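Local structure of ATP-dependent Clp protease proteolytic subunit (Listeria monocytogenes, 4JCQ) at residues I19-V24 against L45-D51; T54-Q60 against K82-W88; V64-D68 against M139-I143; R112-Q117 against T162-L168; E149-Q153 against D175-V179. The protein probably cleaves peptide bonds in proteins as the serine peptidase of the ATP-dependent Clp system, helping to degrade misfolded proteins. All blocks are in the same frame, centred on the assembly; numbering follows the deposited sequence.

Interaction 1: residues I19-V24 against L45-D51; sequences IDTRTV and LESISND
Start with R22, which carries most of this contact. I19 and D20 end a weakly bonded helical turn, R22 N bonds to I19 O at 3.1 Å, and R22 then takes positive phi (47/53) before T23 and V24 run on as strand. This throws the arginine side chain, with chi1 to chi3 all between wells (-20°, -133°, -27°), at the end of helix 32-48, with R22 CA 6.6 Å from L45 CA. L45 comes first on the other side. In its m,t rotamer it puts CD2 3.5 Å from I19 O and CD1 3.8 Å from V24 CG2, while L45 O accepts from R22 NH2 at 2.8 Å and from R22 NH1 at 3.2 Å. One turn on, I48 CD1 packs 3.7 Å from I19 CG2, and I48 CB sits at the guanidinium edge. S49 leaves helical geometry (-158/172), bringing its OG over one face of the guanidinium, 3.3 Å from R22 NH2 but badly angled for bonding. D51 CB points toward the arginine, 3.6 Å from R22 NE, and D51 O accepts from R22 NH1 at 2.7 Å. The arginine thus binds main-chain carbonyls and not the D51 carboxylate. L14 of a neighbouring subunit packs on I19. The arrangement ties the entry of strand 23-27 to the far end of the helix that follows it, within the beta-alpha-beta unit 23-27, 32-48, 53-59 of the ClpP fold.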
# COMPACT_ATOMS: atom_id res chain seq x y z
N ILE H 19 23.39 -5.18 2.65
CA ILE H 19 24.08 -4.20 3.49
C ILE H 19 25.59 -4.47 3.56
O ILE H 19 26.39 -3.54 3.69
CB ILE H 19 23.43 -4.10 4.89
CG1 ILE H 19 22.56 -2.84 5.00
CG2 ILE H 19 24.46 -4.09 6.01
CD1 ILE H 19 21.22 -2.94 4.30
N ASP H 20 25.96 -5.75 3.44
CA ASP H 20 27.37 -6.17 3.46
C ASP H 20 28.18 -5.65 2.27
O ASP H 20 29.40 -5.53 2.35
CB ASP H 20 27.47 -7.70 3.53
CG ASP H 20 27.08 -8.26 4.89
OD1 ASP H 20 27.20 -7.54 5.91
OD2 ASP H 20 26.64 -9.43 4.94
N THR H 21 27.49 -5.35 1.17
CA THR H 21 28.15 -4.80 -0.03
C THR H 21 28.56 -3.34 0.17
O THR H 21 29.38 -2.82 -0.59
CB THR H 21 27.25 -4.91 -1.28
OG1 THR H 21 26.09 -4.08 -1.11
CG2 THR H 21 26.82 -6.34 -1.53
N ARG H 22 27.99 -2.71 1.20
CA ARG H 22 28.16 -1.28 1.50
C ARG H 22 28.00 -0.42 0.24
O ARG H 22 28.86 0.38 -0.12
CB ARG H 22 29.50 -0.98 2.22
CG ARG H 22 30.14 -2.18 2.91
CD ARG H 22 30.62 -1.93 4.34
NE ARG H 22 30.98 -0.55 4.66
CZ ARG H 22 30.47 0.13 5.69
NH1 ARG H 22 30.86 1.38 5.92
NH2 ARG H 22 29.58 -0.43 6.49
N THR H 23 26.86 -0.62 -0.43
CA THR H 23 26.54 0.08 -1.67
C THR H 23 25.24 0.86 -1.51
O THR H 23 24.26 0.37 -0.94
CB THR H 23 26.42 -0.91 -2.86
OG1 THR H 23 27.65 -1.63 -3.00
CG2 THR H 23 26.13 -0.18 -4.15
N VAL H 24 25.24 2.10 -2.00
CA VAL H 24 24.06 2.96 -1.99
C VAL H 24 23.74 3.38 -3.42
O VAL H 24 24.63 3.78 -4.17
CB VAL H 24 24.28 4.21 -1.09
CG1 VAL H 24 23.08 5.14 -1.15
CG2 VAL H 24 24.55 3.79 0.35
N LEU H 45 25.30 2.38 7.59
CA LEU H 45 26.57 1.81 7.15
C LEU H 45 27.76 2.30 7.99
O LEU H 45 28.68 1.54 8.27
CB LEU H 45 26.81 2.08 5.66
CG LEU H 45 25.94 1.33 4.65
CD1 LEU H 45 26.08 1.93 3.26
CD2 LEU H 45 26.25 -0.17 4.63
N GLU H 46 27.71 3.58 8.37
CA GLU H 46 28.72 4.17 9.25
C GLU H 46 28.76 3.48 10.62
O GLU H 46 29.83 3.22 11.16
CB GLU H 46 28.49 5.67 9.42
CG GLU H 46 29.47 6.35 10.36
CD GLU H 46 29.15 7.81 10.63
OE1 GLU H 46 27.96 8.17 10.73
OE2 GLU H 46 30.11 8.60 10.74
N SER H 47 27.57 3.20 11.17
CA SER H 47 27.46 2.57 12.49
C SER H 47 27.97 1.13 12.51
O SER H 47 28.38 0.63 13.55
CB SER H 47 26.02 2.63 12.99
OG SER H 47 25.17 1.77 12.25
N ILE H 48 27.94 0.47 11.35
CA ILE H 48 28.40 -0.91 11.23
C ILE H 48 29.93 -0.99 11.22
O ILE H 48 30.51 -1.74 12.01
CB ILE H 48 27.78 -1.61 10.00
CG1 ILE H 48 26.27 -1.79 10.20
CG2 ILE H 48 28.43 -2.97 9.75
CD1 ILE H 48 25.50 -2.10 8.93
N SER H 49 30.57 -0.23 10.33
CA SER H 49 32.04 -0.20 10.25
C SER H 49 32.56 1.08 9.59
O SER H 49 31.79 1.88 9.06
CB SER H 49 32.57 -1.43 9.50
OG SER H 49 32.28 -1.36 8.12
N ASN H 50 33.88 1.24 9.62
CA ASN H 50 34.56 2.35 8.95
C ASN H 50 35.01 2.01 7.53
O ASN H 50 35.70 2.80 6.89
CB ASN H 50 35.76 2.83 9.78
CG ASN H 50 35.35 3.60 11.02
OD1 ASN H 50 35.82 3.31 12.12
ND2 ASN H 50 34.47 4.58 10.85
N ASP H 51 34.61 0.82 7.06
CA ASP H 51 34.92 0.37 5.70
C ASP H 51 34.32 1.30 4.64
O ASP H 51 33.28 1.92 4.88
CB ASP H 51 34.42 -1.06 5.49
CG ASP H 51 35.26 -2.10 6.21
OD1 ASP H 51 34.85 -3.27 6.25
OD2 ASP H 51 36.35 -1.75 6.74

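Interaction 2: residues T54-Q60 against K82-W88; sequences TIFINSQ and KVVGTGW
Two extended segments run parallel, their axes 4.6 Å apart at 23°, paired T54-K82, I55-V83, F56-V84 and I57-G85 with CA atoms 4.7 to 5.0 Å apart. The bonds zigzag: I55 N to K82 O 2.8 Å, V84 N to I55 O 2.7 Å, I57 N to V84 O 2.9 Å, T86 N to I57 O 3.0 Å. The chain turns a corner at G87 (78/-86), yet S59 N reaches W88 O at 2.9 Å. A CB on G87 would clash with N58 ND2. On one face T54, F56 and V84 meet, F56 CD2 lying 3.7 Å from V84 CB; on the other, I57 CD1 touches V83 CG1 at 3.9 Å. Beyond the corner W88 (chi1 p) lays a ring face over Q60 CA, with Q60 CB 3.7 Å from W88 CZ2. N58 ND2 and T86 OG1 bond to T69 OG1 of a neighbouring subunit. The Q60 side chain is about 7 Å from that of S91, the predicted nucleophile. Helix 64-76 links these strands, the beta-alpha-beta crossover of the ClpP/crotonase fold.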
# COMPACT_ATOMS: atom_id res chain seq x y z
N THR H 54 30.41 2.55 -1.47
CA THR H 54 30.30 2.86 -2.90
C THR H 54 28.90 3.37 -3.22
O THR H 54 27.90 2.74 -2.86
CB THR H 54 30.63 1.63 -3.77
OG1 THR H 54 31.90 1.09 -3.38
CG2 THR H 54 30.68 2.01 -5.26
N ILE H 55 28.83 4.52 -3.89
CA ILE H 55 27.56 5.09 -4.31
C ILE H 55 27.48 5.13 -5.84
O ILE H 55 28.33 5.73 -6.49
CB ILE H 55 27.33 6.51 -3.74
CG1 ILE H 55 27.41 6.51 -2.20
CG2 ILE H 55 26.00 7.07 -4.21
CD1 ILE H 55 27.21 7.86 -1.56
N PHE H 56 26.46 4.48 -6.39
CA PHE H 56 26.15 4.57 -7.82
C PHE H 56 25.11 5.67 -8.03
O PHE H 56 24.03 5.63 -7.42
CB PHE H 56 25.63 3.23 -8.36
CG PHE H 56 26.68 2.15 -8.41
CD1 PHE H 56 26.91 1.34 -7.31
CD2 PHE H 56 27.42 1.92 -9.57
CE1 PHE H 56 27.87 0.33 -7.35
CE2 PHE H 56 28.38 0.93 -9.62
CZ PHE H 56 28.60 0.13 -8.51
N ILE H 57 25.43 6.64 -8.88
CA ILE H 57 24.56 7.79 -9.10
C ILE H 57 24.08 7.86 -10.55
O ILE H 57 24.88 7.95 -11.49
CB ILE H 57 25.25 9.14 -8.74
CG1 ILE H 57 25.78 9.10 -7.30
CG2 ILE H 57 24.28 10.30 -8.92
CD1 ILE H 57 26.83 10.16 -6.99
N ASN H 58 22.75 7.80 -10.71
CA ASN H 58 22.08 8.05 -11.98
C ASN H 58 20.98 9.07 -11.71
O ASN H 58 19.88 8.70 -11.29
CB ASN H 58 21.49 6.74 -12.54
CG ASN H 58 20.80 6.92 -13.89
OD1 ASN H 58 20.27 7.99 -14.20
ND2 ASN H 58 20.79 5.87 -14.69
N SER H 59 21.28 10.34 -11.93
CA SER H 59 20.34 11.40 -11.59
C SER H 59 20.43 12.64 -12.46
O SER H 59 21.52 13.15 -12.73
CB SER H 59 20.49 11.81 -10.12
OG SER H 59 19.52 12.79 -9.78
N GLN H 60 19.26 13.12 -12.87
CA GLN H 60 19.10 14.36 -13.63
C GLN H 60 19.15 15.59 -12.71
O GLN H 60 19.15 16.72 -13.19
CB GLN H 60 17.77 14.32 -14.41
CG GLN H 60 16.51 14.25 -13.54
CD GLN H 60 16.06 12.84 -13.17
OE1 GLN H 60 16.88 11.94 -12.93
NE2 GLN H 60 14.75 12.64 -13.11
N LYS H 82 33.22 6.31 -2.18
CA LYS H 82 33.53 6.26 -3.61
C LYS H 82 32.24 6.46 -4.39
O LYS H 82 31.20 5.91 -4.03
CB LYS H 82 34.15 4.91 -3.98
CG LYS H 82 35.54 4.67 -3.41
CD LYS H 82 36.04 3.28 -3.77
CE LYS H 82 37.51 3.10 -3.42
NZ LYS H 82 37.77 3.13 -1.95
N VAL H 83 32.31 7.25 -5.46
CA VAL H 83 31.15 7.46 -6.32
C VAL H 83 31.37 6.90 -7.73
O VAL H 83 32.47 6.99 -8.28
CB VAL H 83 30.71 8.95 -6.39
CG1 VAL H 83 30.18 9.42 -5.04
CG2 VAL H 83 31.84 9.85 -6.87
N VAL H 84 30.32 6.29 -8.27
CA VAL H 84 30.34 5.77 -9.64
C VAL H 84 29.17 6.37 -10.41
O VAL H 84 28.01 6.06 -10.15
CB VAL H 84 30.26 4.23 -9.67
CG1 VAL H 84 30.35 3.73 -11.11
CG2 VAL H 84 31.36 3.60 -8.83
N GLY H 85 29.48 7.25 -11.36
CA GLY H 85 28.47 7.84 -12.23
C GLY H 85 28.01 6.83 -13.26
O GLY H 85 28.82 6.08 -13.81
N THR H 86 26.70 6.80 -13.51
CA THR H 86 26.12 5.88 -14.48
C THR H 86 24.85 6.44 -15.13
O THR H 86 24.00 7.00 -14.45
CB THR H 86 25.87 4.48 -13.88
OG1 THR H 86 25.21 3.65 -14.84
CG2 THR H 86 25.03 4.55 -12.59
N GLY H 87 24.75 6.30 -16.45
CA GLY H 87 23.60 6.84 -17.20
C GLY H 87 23.73 8.33 -17.41
O GLY H 87 24.22 8.78 -18.45
N TRP H 88 23.28 9.11 -16.43
CA TRP H 88 23.57 10.54 -16.41
C TRP H 88 23.75 11.08 -15.02
O TRP H 88 23.23 10.52 -14.05
CB TRP H 88 22.56 11.38 -17.22
CG TRP H 88 21.10 11.29 -16.82
CD1 TRP H 88 20.55 10.70 -15.68
CD2 TRP H 88 19.95 11.86 -17.54
NE1 TRP H 88 19.19 10.85 -15.66
CE2 TRP H 88 18.76 11.54 -16.75
CE3 TRP H 88 19.80 12.57 -18.73
CZ2 TRP H 88 17.49 11.91 -17.14
CZ3 TRP H 88 18.50 12.95 -19.11
CH2 TRP H 88 17.38 12.63 -18.34

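Interaction 3: residues V64-D68 against M139-I143; sequences VEAGD and MRERI
Helix 133-151 is the long helix of the ClpP handle, which in this family takes part in stacking the two heptameric rings, and here its middle faces the first turn of helix 64-76. Both segments are helical and run roughly the same way, at 29°. Their axes come no closer than 13.0 Å, with V64 CA 9.1 Å from M139 CA and D68 CA 9.4 Å from I143 CA, so only side chains bridge the gap. V64 (chi1 p) opens the first segment and fills the apolar end: its CG1 lies 3.9 Å from M139 CE and its CG2 3.9 Å from I143 CD1. The same CG2 rests 3.8 Å from R142 NH1, at the edge of the guanidinium. One turn on, D68, whose N bonds to V64 O at 2.8 Å, points at the handle in rotamer m and meets R142, extended through chi1 and chi2 (t,t). R142 NH2 is also held by N110 OD1 of a neighbouring subunit, so the pair sits at a subunit interface. The salt bridge is two-pronged: R142 NH1 lies 2.8 Å from D68 OD1, a weak bond at 125°, and R142 NH2 gives a straighter one, 3.1 Å and 170°, to D68 OD2.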
# COMPACT_ATOMS: atom_id res chain seq x y z
N VAL H 64 17.73 21.62 -4.80
CA VAL H 64 19.05 22.05 -4.32
C VAL H 64 19.32 21.67 -2.86
O VAL H 64 20.39 21.16 -2.54
CB VAL H 64 19.31 23.56 -4.59
CG1 VAL H 64 18.23 24.43 -3.96
CG2 VAL H 64 20.70 23.98 -4.11
N GLU H 65 18.34 21.90 -1.99
CA GLU H 65 18.50 21.66 -0.55
C GLU H 65 18.66 20.17 -0.22
O GLU H 65 19.37 19.81 0.73
CB GLU H 65 17.34 22.28 0.25
CG GLU H 65 15.99 21.59 0.12
CD GLU H 65 15.23 21.92 -1.16
OE1 GLU H 65 15.69 22.78 -1.94
OE2 GLU H 65 14.17 21.31 -1.38
N ALA H 66 18.01 19.32 -1.00
CA ALA H 66 18.16 17.87 -0.87
C ALA H 66 19.54 17.42 -1.34
O ALA H 66 20.15 16.55 -0.73
CB ALA H 66 17.07 17.16 -1.66
N GLY H 67 20.02 18.03 -2.43
CA GLY H 67 21.36 17.78 -2.94
C GLY H 67 22.43 18.21 -1.95
O GLY H 67 23.44 17.52 -1.78
N ASP H 68 22.21 19.36 -1.31
CA ASP H 68 23.11 19.89 -0.29
C ASP H 68 23.25 18.94 0.90
O ASP H 68 24.36 18.72 1.40
CB ASP H 68 22.65 21.27 0.18
CG ASP H 68 22.89 22.36 -0.85
OD1 ASP H 68 22.17 23.38 -0.82
OD2 ASP H 68 23.80 22.20 -1.70
N MET H 139 23.08 31.66 -3.90
CA MET H 139 23.01 30.22 -4.15
C MET H 139 23.98 29.82 -5.26
O MET H 139 24.74 28.87 -5.11
CB MET H 139 21.58 29.81 -4.53
CG MET H 139 21.36 28.32 -4.73
SD MET H 139 19.75 27.92 -5.44
CE MET H 139 18.64 28.35 -4.10
N ARG H 140 23.94 30.56 -6.37
CA ARG H 140 24.81 30.30 -7.51
C ARG H 140 26.28 30.42 -7.15
O ARG H 140 27.08 29.56 -7.53
CB ARG H 140 24.45 31.23 -8.69
CG ARG H 140 25.27 30.99 -9.95
CD ARG H 140 25.18 29.54 -10.44
NE ARG H 140 23.82 29.16 -10.78
CZ ARG H 140 23.25 29.36 -11.97
NH1 ARG H 140 22.00 28.98 -12.17
NH2 ARG H 140 23.93 29.95 -12.95
N GLU H 141 26.64 31.48 -6.43
CA GLU H 141 28.02 31.70 -5.98
C GLU H 141 28.51 30.54 -5.10
O GLU H 141 29.64 30.07 -5.27
CB GLU H 141 28.15 33.03 -5.24
CG GLU H 141 28.04 34.25 -6.15
CD GLU H 141 28.05 35.57 -5.39
OE1 GLU H 141 27.95 36.63 -6.05
OE2 GLU H 141 28.15 35.56 -4.14
N ARG H 142 27.66 30.10 -4.18
CA ARG H 142 27.99 28.98 -3.28
C ARG H 142 28.25 27.69 -4.06
O ARG H 142 29.26 27.02 -3.84
CB ARG H 142 26.86 28.78 -2.26
CG ARG H 142 27.11 27.65 -1.26
CD ARG H 142 25.97 27.49 -0.27
NE ARG H 142 24.68 27.21 -0.92
CZ ARG H 142 24.27 26.00 -1.29
NH1 ARG H 142 23.08 25.86 -1.88
NH2 ARG H 142 25.03 24.93 -1.10
N ILE H 143 27.35 27.35 -4.98
CA ILE H 143 27.49 26.13 -5.77
C ILE H 143 28.66 26.22 -6.75
O ILE H 143 29.38 25.23 -6.95
CB ILE H 143 26.17 25.77 -6.50
CG1 ILE H 143 25.05 25.54 -5.47
CG2 ILE H 143 26.34 24.51 -7.35
CD1 ILE H 143 23.65 25.59 -6.03

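Interaction 4: residues R112-Q117 against T162-L168; sequences RYMIHQ and TDRNFWL
The indole of W167 is sandwiched: R112 covers one face and M114 the other. R112 CZ stands 4.3 Å from the centroid of the W167 six-membered ring, a cation-pi contact; opposite, M114 CB makes a CH-pi contact at 3.8 Å to that centroid, and M114 SD a Met-aromatic one at 3.9 Å to the centroid of the five-membered ring. The sandwich flanks the serine-protease active site of the ClpP fold, since this segment continues into H116, predicted catalytic. Strand 112-114 forms a single antiparallel, hydrogen-bonded bridge with L168: Y113 N to L168 O 2.9 Å, L168 N to Y113 O 2.6 Å. The chains then part, and water 1 fills in, accepting from I115 N at 2.9 Å and donating to F166 O at 3.0 Å. They close again where Q117 N bonds to T162 O at 2.9 Å, H116 CA lying 4.0 Å from T162 CA. N165 stands where ClpP relatives carry the triad aspartate. Its OD1 is over a face of the H116 ring, 3.2 Å from H116 ND1 but at a poor angle, and S91 OG, of the predicted nucleophile, is hydrogen-bonded to H116 O; both fit an inactive triad. At the far end D163 OD2 forms a salt bridge with R140, while water 2 donates to Q117 O and D163 OD2, each at 2.9 Å.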
# COMPACT_ATOMS: atom_id res chain seq x y z
N ARG H 112 26.71 10.48 -19.31
CA ARG H 112 26.95 11.88 -19.65
C ARG H 112 26.76 12.78 -18.43
O ARG H 112 26.03 12.44 -17.50
CB ARG H 112 26.07 12.33 -20.83
CG ARG H 112 24.61 11.91 -20.76
CD ARG H 112 23.82 12.51 -21.91
NE ARG H 112 22.40 12.16 -21.85
CZ ARG H 112 21.43 12.86 -22.43
NH1 ARG H 112 20.17 12.46 -22.32
NH2 ARG H 112 21.71 13.95 -23.13
N TYR H 113 27.45 13.91 -18.44
CA TYR H 113 27.53 14.82 -17.30
C TYR H 113 27.15 16.24 -17.70
O TYR H 113 27.52 16.70 -18.78
CB TYR H 113 28.95 14.81 -16.71
CG TYR H 113 29.34 13.49 -16.07
CD1 TYR H 113 29.29 13.32 -14.69
CD2 TYR H 113 29.73 12.40 -16.85
CE1 TYR H 113 29.63 12.12 -14.10
CE2 TYR H 113 30.07 11.19 -16.27
CZ TYR H 113 30.02 11.05 -14.90
OH TYR H 113 30.35 9.85 -14.32
N MET H 114 26.42 16.93 -16.82
CA MET H 114 26.07 18.34 -17.05
C MET H 114 26.09 19.11 -15.73
O MET H 114 25.38 18.75 -14.80
CB MET H 114 24.70 18.46 -17.73
CG MET H 114 24.31 19.90 -18.05
SD MET H 114 22.77 20.03 -18.98
CE MET H 114 21.56 19.57 -17.74
N ILE H 115 26.89 20.17 -15.67
CA ILE H 115 27.00 20.93 -14.42
C ILE H 115 26.01 22.10 -14.30
O ILE H 115 26.01 22.79 -13.28
CB ILE H 115 28.45 21.40 -14.12
CG1 ILE H 115 28.88 22.53 -15.06
CG2 ILE H 115 29.42 20.23 -14.15
CD1 ILE H 115 30.03 23.35 -14.52
N HIS H 116 25.18 22.30 -15.32
CA HIS H 116 24.11 23.30 -15.28
C HIS H 116 23.37 23.24 -13.98
O HIS H 116 22.98 22.16 -13.53
CB HIS H 116 23.13 23.09 -16.42
CG HIS H 116 21.92 24.00 -16.35
ND1 HIS H 116 20.73 23.59 -15.88
CD2 HIS H 116 21.76 25.34 -16.70
CE1 HIS H 116 19.85 24.61 -15.93
NE2 HIS H 116 20.48 25.68 -16.43
N GLN H 117 23.16 24.40 -13.37
CA GLN H 117 22.38 24.48 -12.14
C GLN H 117 21.16 25.37 -12.37
O GLN H 117 21.29 26.45 -12.94
CB GLN H 117 23.23 25.03 -10.98
CG GLN H 117 24.52 24.26 -10.70
CD GLN H 117 24.29 22.83 -10.23
OE1 GLN H 117 23.33 22.53 -9.52
NE2 GLN H 117 25.19 21.93 -10.61
N THR H 162 27.77 26.60 -15.36
CA THR H 162 26.56 26.32 -14.57
C THR H 162 25.35 27.11 -15.08
O THR H 162 24.20 26.75 -14.79
CB THR H 162 26.75 26.61 -13.06
OG1 THR H 162 27.19 27.96 -12.87
CG2 THR H 162 27.76 25.64 -12.45
N ASP H 163 25.61 28.18 -15.83
CA ASP H 163 24.55 29.03 -16.37
C ASP H 163 24.23 28.74 -17.85
O ASP H 163 23.59 29.55 -18.52
CB ASP H 163 24.88 30.51 -16.17
CG ASP H 163 23.63 31.37 -16.02
OD1 ASP H 163 23.61 32.48 -16.58
OD2 ASP H 163 22.68 30.92 -15.36
N ARG H 164 24.68 27.59 -18.34
CA ARG H 164 24.28 27.11 -19.66
C ARG H 164 24.02 25.60 -19.65
O ARG H 164 24.35 24.92 -18.67
CB ARG H 164 25.29 27.51 -20.75
CG ARG H 164 26.69 26.95 -20.60
CD ARG H 164 27.64 27.66 -21.56
NE ARG H 164 28.85 26.88 -21.82
CZ ARG H 164 29.01 26.06 -22.85
NH1 ARG H 164 28.04 25.88 -23.74
NH2 ARG H 164 30.15 25.40 -23.00
N ASN H 165 23.41 25.09 -20.72
CA ASN H 165 22.99 23.69 -20.79
C ASN H 165 23.77 22.90 -21.82
O ASN H 165 23.36 22.79 -22.98
CB ASN H 165 21.49 23.60 -21.09
CG ASN H 165 20.64 24.07 -19.93
OD1 ASN H 165 20.36 23.31 -19.01
ND2 ASN H 165 20.21 25.32 -19.99
N PHE H 166 24.91 22.34 -21.41
CA PHE H 166 25.70 21.51 -22.30
C PHE H 166 26.14 20.21 -21.65
O PHE H 166 26.62 20.19 -20.51
CB PHE H 166 26.89 22.30 -22.88
CG PHE H 166 28.02 22.51 -21.91
CD1 PHE H 166 29.19 21.77 -22.02
CD2 PHE H 166 27.91 23.44 -20.89
CE1 PHE H 166 30.23 21.96 -21.13
CE2 PHE H 166 28.94 23.63 -19.99
CZ PHE H 166 30.11 22.90 -20.12
N TRP H 167 25.97 19.12 -22.39
CA TRP H 167 26.32 17.80 -21.91
C TRP H 167 27.74 17.45 -22.23
O TRP H 167 28.21 17.67 -23.35
CB TRP H 167 25.36 16.77 -22.49
CG TRP H 167 23.99 16.83 -21.86
CD1 TRP H 167 22.87 17.51 -22.32
CD2 TRP H 167 23.56 16.19 -20.61
NE1 TRP H 167 21.80 17.33 -21.48
CE2 TRP H 167 22.15 16.55 -20.43
CE3 TRP H 167 24.18 15.38 -19.66
CZ2 TRP H 167 21.41 16.10 -19.34
CZ3 TRP H 167 23.43 14.94 -18.57
CH2 TRP H 167 22.08 15.29 -18.42
N LEU H 168 28.43 16.91 -21.24
CA LEU H 168 29.78 16.41 -21.42
C LEU H 168 29.74 14.90 -21.55
O LEU H 168 29.06 14.21 -20.79
CB LEU H 168 30.66 16.79 -20.22
CG LEU H 168 30.92 18.28 -19.96
CD1 LEU H 168 31.38 18.48 -18.53
CD2 LEU H 168 31.93 18.85 -20.94
O HOH W 1 28.28 20.86 -18.16
O HOH W 2 20.90 28.88 -14.43

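Interaction 5: residues E149-Q153 against D175-V179; sequences EATGQ and DYGIV
This is a junction of two helix ends: the C-terminus of handle helix 133-151 meets that of helix 170-176 in the ClpP fold. Each is followed by a glycine with positive phi. G152 (90/0) follows T151, whose OG1 accepts from Q153 N at 3.2 Å in an ST turn and is also hydrogen-bonded to I147 O, one turn back, while G177 (100/9) closes its helix with a Schellman motif. The backbones touch, T151 CA being 4.5 Å from G177 CA and 3.5 Å from G177 O in a CA-H...O contact; a CB on G177 would run into T151 O. T151 CG2 also packs 3.9 Å from I178 CG1. R105 gathers carbonyls from both sides, A150 O and G177 O among them, and the Y176 hydroxyl bonds to D161. Q153 (m,m) folds back over Y176, its CG 4.2 Å from the Y176 ring centroid in a CH-pi contact. The one hydrogen bond between the segments is side chain to backbone: Q153 NE2 to Y176 O, 2.8 Å and 170°.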
# COMPACT_ATOMS: atom_id res chain seq x y z
N GLU H 149 36.17 24.11 -6.56
CA GLU H 149 37.11 23.47 -5.63
C GLU H 149 37.24 21.97 -5.89
O GLU H 149 38.35 21.42 -5.82
CB GLU H 149 36.68 23.72 -4.18
CG GLU H 149 37.75 23.34 -3.15
CD GLU H 149 37.25 23.41 -1.72
OE1 GLU H 149 36.65 24.44 -1.34
OE2 GLU H 149 37.47 22.44 -0.97
N ALA H 150 36.13 21.32 -6.20
CA ALA H 150 36.11 19.87 -6.44
C ALA H 150 36.77 19.46 -7.76
O ALA H 150 37.42 18.42 -7.84
CB ALA H 150 34.69 19.34 -6.36
N THR H 151 36.59 20.29 -8.79
CA THR H 151 37.08 19.96 -10.14
C THR H 151 38.48 20.49 -10.42
O THR H 151 39.21 19.91 -11.23
CB THR H 151 36.13 20.50 -11.24
OG1 THR H 151 36.01 21.92 -11.12
CG2 THR H 151 34.75 19.85 -11.15
N GLY H 152 38.85 21.58 -9.76
CA GLY H 152 40.13 22.25 -10.02
C GLY H 152 40.02 23.31 -11.10
O GLY H 152 41.00 23.97 -11.43
N GLN H 153 38.81 23.48 -11.64
CA GLN H 153 38.53 24.53 -12.61
C GLN H 153 38.44 25.88 -11.91
O GLN H 153 38.16 25.95 -10.71
CB GLN H 153 37.21 24.26 -13.35
CG GLN H 153 37.19 23.00 -14.20
CD GLN H 153 37.86 23.18 -15.56
OE1 GLN H 153 38.12 24.30 -16.00
NE2 GLN H 153 38.12 22.06 -16.23
N ASP H 175 38.30 15.07 -18.56
CA ASP H 175 39.16 16.21 -18.88
C ASP H 175 38.79 17.46 -18.08
O ASP H 175 39.65 18.28 -17.76
CB ASP H 175 39.12 16.52 -20.38
CG ASP H 175 39.67 15.39 -21.24
OD1 ASP H 175 39.32 15.34 -22.44
OD2 ASP H 175 40.45 14.56 -20.73
N TYR H 176 37.50 17.59 -17.76
CA TYR H 176 36.98 18.72 -17.00
C TYR H 176 37.38 18.67 -15.53
O TYR H 176 37.40 19.70 -14.85
CB TYR H 176 35.45 18.76 -17.13
CG TYR H 176 34.83 20.11 -16.88
CD1 TYR H 176 34.70 21.05 -17.92
CD2 TYR H 176 34.34 20.46 -15.62
CE1 TYR H 176 34.12 22.29 -17.69
CE2 TYR H 176 33.76 21.69 -15.39
CZ TYR H 176 33.65 22.60 -16.43
OH TYR H 176 33.07 23.83 -16.21
N GLY H 177 37.68 17.47 -15.04
CA GLY H 177 38.04 17.27 -13.63
C GLY H 177 36.91 16.75 -12.77
O GLY H 177 37.03 16.70 -11.54
N ILE H 178 35.80 16.37 -13.40
CA ILE H 178 34.66 15.78 -12.70
C ILE H 178 34.93 14.31 -12.41
O ILE H 178 34.91 13.87 -11.26
CB ILE H 178 33.34 15.94 -13.51
CG1 ILE H 178 33.02 17.42 -13.73
CG2 ILE H 178 32.18 15.23 -12.80
CD1 ILE H 178 32.05 17.67 -14.87
N VAL H 179 35.20 13.55 -13.47
CA VAL H 179 35.51 12.12 -13.38
C VAL H 179 37.02 11.94 -13.31
O VAL H 179 37.76 12.56 -14.07
CB VAL H 179 34.95 11.35 -14.59
CG1 VAL H 179 35.34 9.88 -14.53
CG2 VAL H 179 33.43 11.49 -14.67

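How the interactions relate
Interaction 2 is the buried centre, parallel backbone pairing inside the main sheet. Interaction 1 lies at the outermost strand of the sheet within this chain, partly exposed, and relies on one arginine and main-chain carbonyls; it joins interaction 2 directly through V24 pairing with T54 and F56. Interaction 3 is buried too, but through side chains and charge at a subunit interface. Interactions 3 and 5 share helix 133-151, about 17 Å apart between centres. Interaction 4 touches interactions 2, 3 and 5, but not interaction 1: W88 of interaction 2 touches W167, R140 of interaction 3 forms a salt bridge with D163, and I115 and L168 pack on I178 of interaction 5, which no other subunit touches.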